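Local atomic coordinates of O-methyltransferase, SAM-dependent (Legionella pneumophila subsp. pneumophila, PDB entry 3R3H), a protein that probably transfers a methyl group from S-adenosylmethionine to an oxygen atom of a substrate not yet identified. Residues 19-23 against 46-50; 24-30 against 104-108; 169-173 against 206-210; 201-205 against 216-220. All blocks are in the same frame, centred on the assembly; numbering follows the deposited sequence.

Contact 1. Residues 19-23 against 46-50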
# COMPACT_ATOMS: atom_id res chain seq x y z
N ILE A 19 10.36 5.76 -13.04
CA ILE A 19 9.42 4.82 -13.62
C ILE A 19 7.98 4.89 -13.10
O ILE A 19 7.08 4.36 -13.73
CB ILE A 19 9.92 3.36 -13.46
CG1 ILE A 19 9.91 2.98 -11.97
CG2 ILE A 19 11.34 3.23 -14.04
CD1 ILE A 19 10.15 1.50 -11.72
N SER A 20 7.75 5.54 -11.96
CA SER A 20 6.38 5.58 -11.45
C SER A 20 5.77 6.95 -11.16
O SER A 20 4.56 7.13 -11.31
CB SER A 20 6.25 4.71 -10.18
OG SER A 20 6.83 5.35 -9.05
N LEU A 21 6.59 7.92 -10.75
CA LEU A 21 6.06 9.24 -10.45
C LEU A 21 5.40 9.87 -11.66
O LEU A 21 6.06 10.14 -12.67
CB LEU A 21 7.15 10.19 -9.95
CG LEU A 21 6.80 11.18 -8.82
CD1 LEU A 21 7.78 12.33 -8.88
CD2 LEU A 21 5.37 11.70 -8.94
N ARG A 22 4.10 10.08 -11.56
CA ARG A 22 3.33 10.70 -12.62
C ARG A 22 2.67 11.91 -11.95
O ARG A 22 1.45 11.97 -11.75
CB ARG A 22 2.30 9.69 -13.18
CG ARG A 22 2.90 8.84 -14.32
CD ARG A 22 2.54 7.34 -14.28
NE ARG A 22 1.24 7.04 -14.86
CZ ARG A 22 1.01 6.07 -15.74
NH1 ARG A 22 2.01 5.30 -16.15
NH2 ARG A 22 -0.21 5.87 -16.22
N GLU A 23 3.54 12.86 -11.61
CA GLU A 23 3.18 14.09 -10.92
C GLU A 23 2.56 15.19 -11.77
O GLU A 23 3.02 15.48 -12.87
CB GLU A 23 4.44 14.63 -10.24
CG GLU A 23 4.20 15.69 -9.22
CD GLU A 23 5.48 16.00 -8.48
OE1 GLU A 23 6.50 16.25 -9.15
OE2 GLU A 23 5.47 15.98 -7.23
N PRO A 46 6.46 12.45 -2.70
CA PRO A 46 5.80 12.36 -4.01
C PRO A 46 5.05 11.06 -4.28
O PRO A 46 3.91 11.10 -4.73
CB PRO A 46 6.96 12.56 -4.98
CG PRO A 46 7.81 13.54 -4.26
CD PRO A 46 7.82 13.03 -2.84
N GLU A 47 5.70 9.93 -4.01
CA GLU A 47 5.09 8.61 -4.26
C GLU A 47 4.18 8.18 -3.11
O GLU A 47 3.32 7.30 -3.28
CB GLU A 47 6.17 7.55 -4.50
CG GLU A 47 7.57 8.01 -4.19
CD GLU A 47 7.78 8.23 -2.72
OE1 GLU A 47 8.81 8.83 -2.34
OE2 GLU A 47 6.92 7.80 -1.94
N GLN A 48 4.38 8.81 -1.96
CA GLN A 48 3.58 8.51 -0.79
C GLN A 48 2.21 9.04 -1.12
O GLN A 48 1.19 8.40 -0.82
CB GLN A 48 4.11 9.24 0.44
CG GLN A 48 4.59 8.31 1.52
CD GLN A 48 5.70 7.40 1.01
OE1 GLN A 48 6.84 7.83 0.88
NE2 GLN A 48 5.35 6.15 0.71
N ALA A 49 2.20 10.21 -1.75
CA ALA A 49 0.97 10.87 -2.12
C ALA A 49 0.32 10.15 -3.29
O ALA A 49 -0.91 10.03 -3.35
CB ALA A 49 1.26 12.31 -2.49
N GLN A 50 1.13 9.67 -4.22
CA GLN A 50 0.59 8.98 -5.36
C GLN A 50 -0.01 7.64 -4.90
O GLN A 50 -0.95 7.13 -5.52
CB GLN A 50 1.68 8.77 -6.40
CG GLN A 50 1.22 7.98 -7.60
CD GLN A 50 2.08 8.21 -8.83
OE1 GLN A 50 2.11 7.39 -9.75
NE2 GLN A 50 2.78 9.35 -8.85

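Contact 2. Residues 24-30 against 104-108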
# COMPACT_ATOMS: atom_id res chain seq x y z
N HIS A 24 1.50 15.79 -11.25
CA HIS A 24 0.81 16.87 -11.95
C HIS A 24 1.61 18.16 -11.77
O HIS A 24 2.10 18.45 -10.67
CB HIS A 24 -0.59 17.01 -11.38
CG HIS A 24 -1.41 18.06 -12.03
ND1 HIS A 24 -1.16 19.41 -11.89
CD2 HIS A 24 -2.51 17.97 -12.81
CE1 HIS A 24 -2.07 20.10 -12.55
NE2 HIS A 24 -2.91 19.25 -13.12
N PRO A 25 1.76 18.95 -12.85
CA PRO A 25 2.50 20.23 -12.84
C PRO A 25 2.33 21.15 -11.64
O PRO A 25 3.31 21.67 -11.10
CB PRO A 25 2.09 20.89 -14.16
CG PRO A 25 0.84 20.13 -14.59
CD PRO A 25 1.14 18.73 -14.17
N ALA A 26 1.08 21.38 -11.25
CA ALA A 26 0.79 22.24 -10.10
C ALA A 26 1.39 21.62 -8.86
O ALA A 26 1.89 22.33 -7.98
CB ALA A 26 -0.71 22.39 -9.94
N LEU A 27 1.36 20.28 -8.78
CA LEU A 27 1.94 19.57 -7.64
C LEU A 27 3.45 19.79 -7.64
O LEU A 27 4.01 20.32 -6.67
CB LEU A 27 1.68 18.07 -7.75
CG LEU A 27 0.39 17.48 -7.21
CD1 LEU A 27 0.39 15.98 -7.44
CD2 LEU A 27 0.28 17.80 -5.74
N ALA A 28 4.08 19.39 -8.73
CA ALA A 28 5.52 19.51 -8.88
C ALA A 28 5.96 20.94 -8.57
O ALA A 28 6.99 21.17 -7.91
CB ALA A 28 5.93 19.13 -10.29
N ALA A 29 5.16 21.90 -9.03
CA ALA A 29 5.42 23.33 -8.84
C ALA A 29 5.27 23.72 -7.37
O ALA A 29 6.10 24.45 -6.83
CB ALA A 29 4.45 24.14 -9.70
N LEU A 30 4.19 23.25 -6.75
CA LEU A 30 3.96 23.54 -5.34
C LEU A 30 5.17 23.00 -4.58
O LEU A 30 5.77 23.68 -3.75
CB LEU A 30 2.67 22.87 -4.85
CG LEU A 30 2.01 23.34 -3.53
CD1 LEU A 30 0.60 22.77 -3.42
CD2 LEU A 30 2.86 22.94 -2.34
N TYR A 104 -1.84 27.38 -6.57
CA TYR A 104 -1.62 26.11 -7.24
C TYR A 104 -2.93 25.33 -7.35
O TYR A 104 -3.21 24.71 -8.38
CB TYR A 104 -0.59 25.30 -6.48
CG TYR A 104 0.73 26.00 -6.36
CD1 TYR A 104 1.00 26.84 -5.29
CD2 TYR A 104 1.71 25.85 -7.35
CE1 TYR A 104 2.20 27.51 -5.19
CE2 TYR A 104 2.91 26.52 -7.27
CZ TYR A 104 3.15 27.36 -6.18
OH TYR A 104 4.35 28.05 -6.11
N TRP A 105 -3.73 25.36 -6.28
CA TRP A 105 -5.00 24.66 -6.31
C TRP A 105 -5.87 25.16 -7.49
O TRP A 105 -6.50 24.35 -8.17
CB TRP A 105 -5.73 24.86 -4.97
CG TRP A 105 -5.05 24.19 -3.78
CD1 TRP A 105 -4.06 23.24 -3.80
CD2 TRP A 105 -5.35 24.42 -2.39
NE1 TRP A 105 -3.73 22.87 -2.52
CE2 TRP A 105 -4.50 23.58 -1.63
CE3 TRP A 105 -6.26 25.26 -1.71
CZ2 TRP A 105 -4.52 23.55 -0.22
CZ3 TRP A 105 -6.29 25.23 -0.30
CH2 TRP A 105 -5.42 24.38 0.42
N ARG A 106 -5.89 26.47 -7.71
CA ARG A 106 -6.66 27.08 -8.81
C ARG A 106 -6.11 26.61 -10.15
O ARG A 106 -6.85 26.15 -11.02
CB ARG A 106 -6.54 28.61 -8.79
CG ARG A 106 -6.96 29.27 -7.50
CD ARG A 106 -8.39 29.73 -7.56
NE ARG A 106 -8.91 30.01 -6.23
CZ ARG A 106 -8.33 30.82 -5.35
NH1 ARG A 106 -7.19 31.44 -5.65
NH2 ARG A 106 -8.89 31.01 -4.15
N GLU A 107 -4.81 26.78 -10.29
CA GLU A 107 -4.09 26.40 -11.49
C GLU A 107 -4.46 24.98 -11.88
O GLU A 107 -4.59 24.67 -13.06
CB GLU A 107 -2.59 26.52 -11.23
CG GLU A 107 -1.69 25.95 -12.32
CD GLU A 107 -0.22 25.92 -11.88
OE1 GLU A 107 0.54 25.09 -12.43
OE2 GLU A 107 0.17 26.73 -10.99
N ALA A 108 -4.65 24.12 -10.88
CA ALA A 108 -5.00 22.72 -11.11
C ALA A 108 -6.50 22.45 -11.04
O ALA A 108 -6.92 21.30 -11.14
CB ALA A 108 -4.25 21.83 -10.13

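Contact 3. Residues 169-173 against 206-210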
# COMPACT_ATOMS: atom_id res chain seq x y z
N ASP A 169 0.79 8.39 9.70
CA ASP A 169 2.21 8.49 9.38
C ASP A 169 3.15 8.48 10.59
O ASP A 169 2.71 8.67 11.73
CB ASP A 169 2.45 9.76 8.55
CG ASP A 169 3.71 9.68 7.69
OD1 ASP A 169 4.21 10.75 7.28
OD2 ASP A 169 4.19 8.54 7.42
N ASN A 170 4.44 8.28 10.31
CA ASN A 170 5.51 8.24 11.32
C ASN A 170 5.30 7.18 12.40
O ASN A 170 5.42 7.47 13.59
CB ASN A 170 5.66 9.61 12.00
CG ASN A 170 5.73 10.75 11.03
OD1 ASN A 170 4.75 11.46 10.83
ND2 ASN A 170 6.90 10.95 10.41
N ILE A 171 4.99 5.95 11.99
CA ILE A 171 4.78 4.87 12.94
C ILE A 171 6.11 4.55 13.64
O ILE A 171 6.16 4.29 14.85
CB ILE A 171 4.18 3.63 12.23
CG1 ILE A 171 2.81 4.00 11.64
CG2 ILE A 171 4.01 2.50 13.20
CD1 ILE A 171 1.89 4.67 12.62
N PHE A 172 7.19 4.59 12.88
CA PHE A 172 8.51 4.40 13.43
C PHE A 172 8.99 5.85 13.45
O PHE A 172 9.32 6.41 12.41
CB PHE A 172 9.40 3.59 12.48
CG PHE A 172 8.68 2.45 11.78
CD1 PHE A 172 7.86 1.56 12.49
CD2 PHE A 172 8.87 2.24 10.42
CE1 PHE A 172 7.24 0.50 11.85
CE2 PHE A 172 8.25 1.18 9.77
CZ PHE A 172 7.44 0.31 10.48
N TRP A 173 8.98 6.49 14.61
CA TRP A 173 9.39 7.89 14.70
C TRP A 173 10.90 8.04 14.41
O TRP A 173 11.65 8.55 15.23
CB TRP A 173 9.05 8.41 16.10
CG TRP A 173 9.08 9.90 16.31
CD1 TRP A 173 9.39 10.53 17.48
CD2 TRP A 173 8.69 10.94 15.39
NE1 TRP A 173 9.22 11.89 17.35
CE2 TRP A 173 8.79 12.17 16.08
CE3 TRP A 173 8.27 10.95 14.05
CZ2 TRP A 173 8.48 13.40 15.49
CZ3 TRP A 173 7.96 12.18 13.46
CH2 TRP A 173 8.07 13.38 14.18
N SER A 206 -2.54 -3.18 8.61
CA SER A 206 -1.35 -3.52 7.84
C SER A 206 -0.43 -2.32 7.91
O SER A 206 -0.86 -1.19 7.71
CB SER A 206 -1.66 -3.89 6.38
OG SER A 206 -2.63 -3.05 5.78
N LEU A 207 0.84 -2.56 8.23
CA LEU A 207 1.82 -1.50 8.35
C LEU A 207 2.86 -1.60 7.23
O LEU A 207 3.49 -2.64 7.05
CB LEU A 207 2.49 -1.59 9.72
CG LEU A 207 3.73 -0.78 10.11
CD1 LEU A 207 3.48 0.72 10.08
CD2 LEU A 207 4.12 -1.22 11.51
N LEU A 208 3.04 -0.50 6.49
CA LEU A 208 4.02 -0.46 5.40
C LEU A 208 5.30 0.25 5.83
O LEU A 208 5.26 1.32 6.43
CB LEU A 208 3.45 0.28 4.18
CG LEU A 208 2.27 -0.25 3.35
CD1 LEU A 208 2.62 -1.62 2.80
CD2 LEU A 208 1.02 -0.29 4.21
N ALA A 209 6.44 -0.35 5.51
CA ALA A 209 7.72 0.24 5.84
C ALA A 209 8.15 1.08 4.63
O ALA A 209 9.20 0.84 4.02
CB ALA A 209 8.75 -0.86 6.12
N ILE A 210 7.34 2.08 4.31
CA ILE A 210 7.62 2.94 3.16
C ILE A 210 8.03 4.36 3.52
O ILE A 210 9.00 4.91 2.97
CB ILE A 210 6.40 3.02 2.21
CG1 ILE A 210 5.12 3.18 3.03
CG2 ILE A 210 6.35 1.80 1.32
CD1 ILE A 210 3.88 3.36 2.19

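Contact 4. Residues 201-205 against 216-220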
# COMPACT_ATOMS: atom_id res chain seq x y z
N SER A 201 -9.01 -4.87 18.60
CA SER A 201 -9.76 -5.92 17.92
C SER A 201 -10.77 -5.37 16.92
O SER A 201 -11.33 -6.13 16.13
CB SER A 201 -10.48 -6.80 18.95
OG SER A 201 -11.44 -6.07 19.70
N ARG A 202 -10.98 -4.06 16.96
CA ARG A 202 -11.94 -3.33 16.11
C ARG A 202 -11.64 -3.10 14.63
O ARG A 202 -12.53 -2.71 13.87
CB ARG A 202 -12.18 -1.95 16.70
CG ARG A 202 -12.71 -1.93 18.11
CD ARG A 202 -12.82 -0.50 18.59
NE ARG A 202 -11.51 0.12 18.70
CZ ARG A 202 -11.29 1.32 19.24
NH1 ARG A 202 -12.30 2.03 19.72
NH2 ARG A 202 -10.05 1.80 19.33
N VAL A 203 -10.41 -3.34 14.20
CA VAL A 203 -10.07 -3.05 12.82
C VAL A 203 -9.09 -4.00 12.14
O VAL A 203 -8.38 -4.74 12.80
CB VAL A 203 -9.45 -1.63 12.75
CG1 VAL A 203 -10.48 -0.58 13.17
CG2 VAL A 203 -8.23 -1.55 13.68
N PHE A 204 -9.08 -3.97 10.80
CA PHE A 204 -8.15 -4.76 10.01
C PHE A 204 -6.92 -3.85 10.03
O PHE A 204 -7.05 -2.64 10.17
CB PHE A 204 -8.63 -4.95 8.58
CG PHE A 204 -9.93 -5.71 8.47
CD1 PHE A 204 -10.04 -7.02 8.95
CD2 PHE A 204 -11.04 -5.13 7.86
CE1 PHE A 204 -11.23 -7.73 8.82
CE2 PHE A 204 -12.24 -5.84 7.73
CZ PHE A 204 -12.34 -7.14 8.20
N VAL A 205 -5.74 -4.41 9.86
CA VAL A 205 -4.53 -3.61 9.95
C VAL A 205 -3.36 -4.11 9.10
O VAL A 205 -3.21 -5.30 8.87
CB VAL A 205 -4.10 -3.56 11.45
CG1 VAL A 205 -2.61 -3.31 11.58
CG2 VAL A 205 -4.90 -2.49 12.17
N LEU A 216 -2.13 1.25 7.97
CA LEU A 216 -3.41 1.29 7.28
C LEU A 216 -4.40 0.50 8.11
O LEU A 216 -4.25 -0.72 8.28
CB LEU A 216 -3.30 0.66 5.89
CG LEU A 216 -2.41 1.37 4.88
CD1 LEU A 216 -2.44 0.62 3.57
CD2 LEU A 216 -2.89 2.80 4.69
N VAL A 217 -5.41 1.17 8.67
CA VAL A 217 -6.38 0.46 9.49
C VAL A 217 -7.77 0.63 8.89
O VAL A 217 -8.10 1.68 8.36
CB VAL A 217 -6.39 0.97 10.95
CG1 VAL A 217 -4.97 1.23 11.44
CG2 VAL A 217 -7.25 2.21 11.06
N GLN A 218 -8.57 -0.42 8.98
CA GLN A 218 -9.93 -0.37 8.45
C GLN A 218 -10.90 -1.04 9.42
O GLN A 218 -10.67 -2.16 9.87
CB GLN A 218 -9.98 -1.08 7.11
CG GLN A 218 -11.34 -1.10 6.47
CD GLN A 218 -11.36 -1.92 5.21
OE1 GLN A 218 -11.19 -3.14 5.24
NE2 GLN A 218 -11.56 -1.25 4.07
N PRO A 219 -12.00 -0.36 9.76
CA PRO A 219 -12.94 -1.00 10.68
C PRO A 219 -13.50 -2.33 10.14
O PRO A 219 -13.66 -2.51 8.93
CB PRO A 219 -14.02 0.08 10.86
CG PRO A 219 -13.99 0.83 9.57
CD PRO A 219 -12.50 0.96 9.32
N ILE A 220 -13.78 -3.26 11.05
CA ILE A 220 -14.32 -4.58 10.72
C ILE A 220 -15.84 -4.57 10.83
O ILE A 220 -16.50 -5.27 10.04
CB ILE A 220 -13.76 -5.66 11.67
CG1 ILE A 220 -14.12 -5.30 13.10
CG2 ILE A 220 -12.25 -5.72 11.55
CD1 ILE A 220 -13.72 -6.35 14.11

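Contact 1. Residues 19-23 against 46-50
The exit of helix 10-20 rests on the first turn of helix 46-59, where L21 and R22 meet P46 and Q50. At L21 the backbone has already turned out of the helical conformation. Its CA is 6.3 Å from the CA of E47. The L21 side chain leans across the gap and its two branches part. CD1 of L21 lies 4.0 Å from CB of P46, at the start of helix 46-59, and CG of L21 is nearly as close to the same carbon. CD2 takes the other direction and lies against the amide end of Q50.

Q50 comes from one turn further along. Its backbone N is hydrogen-bonded to O of P46, 3.2 Å away. CG stands opposite the backbone N (chi1 177°), and the chain runs out straight beyond it. This carries the amide group into the chain bend at S20-R22. CD of Q50 is 3.7 Å from O of S20 and 3.9 Å from N of R22. The amide end therefore lies beside backbone that has just left the helix.

These helices precede strand 63-68, the first strand of the Rossmann-like methyltransferase sheet. They also lie at the dimer interface: S20 packs on L207 of the second subunit and Q50 on its V205, while R22 NH2 is hydrogen-bonded to the O of D200 there. The carboxylate of E23 turns instead to its own chain, with a salt bridge to R31 and a hydrogen bond to Y73. E23 OE2 passes P46 CB at 4.4 Å.

Contact 2. Residues 24-30 against 104-108
Y104 lays its ring along helix 25-32, in a packing of that short helix against helix 102-107. H24 is the N-cap of helix 25-32. The phenol is the main bridge. CB of Y104 is 4.1 Å from CD1 of L30 and about as far from O of A26. CG is nearest CB of L30, and CD1 is nearest its CG. Along the other arm of the ring, CD2 of Y104 lies 3.6 Å from O of A26. CE2 of Y104 comes within 3.7 Å of CB of A29, and it also approaches the L30 backbone N. CZ is near CA of L30. The last atom, OH of Y104, is 4.1 Å from O of A29. The ring thus lies over the backbone of the helix. CA of L30 sits over one face, 3.8 Å from the Y104 ring centroid and 17° off the normal, a CH-pi contact.

W105, the next residue, meets CD1 of L30 only loosely; its NE1 is hydrogen-bonded to the O of G72. E107 extends its chain alongside A26, with OE1 near CA and CB of that alanine.

At the start of helix 25-32, A26 N gives a hydrogen bond to ND1 of H24, 3.1 Å long at 150°. The donor lies close to the imidazole plane. Since ND1 accepts this bond, it probably carries no proton. CE1 of H24 is 3.7 Å from CB of A108, and that methyl also meets CB of A26 at 3.6 Å.

Contact 3. Residues 169-173 against 206-210
I171 and F172 both pack on L207 in apolar contact, with no hydrogen bond across the two segments. L207 has its CG opposite the backbone N (chi1 170°), which brings the fork of its side chain to I171 and F172. Each branch has its own partner. CD1 of L207 meets CG2 of I171 at 3.6 Å, with CB and CG1 of the isoleucine almost as close. The two side chains run antiparallel, flank against flank. CD2 of L207 goes to the phenyl group, 3.6 Å from CE1 of F172 and 3.8 Å from its CZ.

The aromatic contact has a second side. CE2 of F172 points at A209, whose CA lies at the ring edge, near its plane, 4.1 Å from CE2. CB of A209 is at a similar distance. A209 is the centre of an inverse gamma turn just past the strand, and L6 of the second subunit also packs on F172.

Polar interactions stay within the segments or lead elsewhere. N170 N makes a weak hydrogen bond of 2.9 Å to OD2 of D169. The side chain of N170 is hydrogen-bonded to K146 through OD1 and to D212 through ND2. Backbone hydrogen bonds of I171 with G213 and of F172 with D212 tie the segment to the turn between strands 203-208 and 214-219.

The segment 169-173 follows the C-terminal end of the parallel strand 164-169, where D169 lies near D143. Catechol O-methyltransferase and its relatives hold a divalent metal with two aspartates and an asparagine at this end of the Rossmann-like sheet, and D143, D169 and N170 are consistent with such a site.

Contact 4. Residues 201-205 against 216-220
F204 and Q218 face each other as the hydrogen-bonded pair of a beta hairpin, the tight part of the contact. F204 N bonds the O of Q218 at 2.6 Å, and Q218 N returns a bond of 2.9 Å to the O of F204, both nearly straight. On either side lie non-hydrogen-bonded pairs, V205 with V217 and V203 with P219. The proline has no N-H to give, and a non-hydrogen-bonded pair with V203 needs none. V205 and V217 lie side by side and point the same way, with CG2 of V205 3.8 Å from CG1 of V217. CG1 of V203 rests 3.5 Å from CA of P219.

The other face of the sheet carries F204 and Q218. OE1 of Q218 is 3.3 Å from CD2 of F204, the amide turned 70° from the ring. This face meets helix 46-59 of the second subunit, where R57 makes a cation-pi contact with F204 and M54 packs on both residues.

The solvent side is the end at S201, R202 and I220, all exposed. There the ladder has a single backbone bond, I220 N to R202 O at 3.1 Å. CG1 of I220 sits between the backbone N and carbonyl carbon (chi1 59°), beside R202 O. CG2 of I220 is thereby placed over the F204 ring, 3.5 Å from its centroid and 9° off the normal. R202 turns its guanidinium to D200 and E154 in salt bridges. The chemistry implies that strand 203-208 is held to its neighbour here by three backbone bonds, with one phenyl ring shared between the chain's last modelled residue and an arginine of the partner subunit.

In the fold
The contacts form two interlocked pairs along the chain. Contacts 1 and 2 alternate in sequence, as do contacts 3 and 4, and the first pair closes before the second opens. Contacts 1 and 2 have centres 14 Å apart and link the N-terminal helices to each other and to helix 102-107. Contacts 3 and 4, 15 Å apart between centres, share strand 203-208, the outermost strand on one side of the seven-stranded sheet. Contacts 2 and 4 lie farthest apart, 34 Å between centres, on opposite sides of the chain's centre. Contacts 1 and 3 touch through Q48 and I210. Contacts 1, 3 and 4 all reach the second subunit, so helix 46-59 and the terminal hairpin both take part in the dimer.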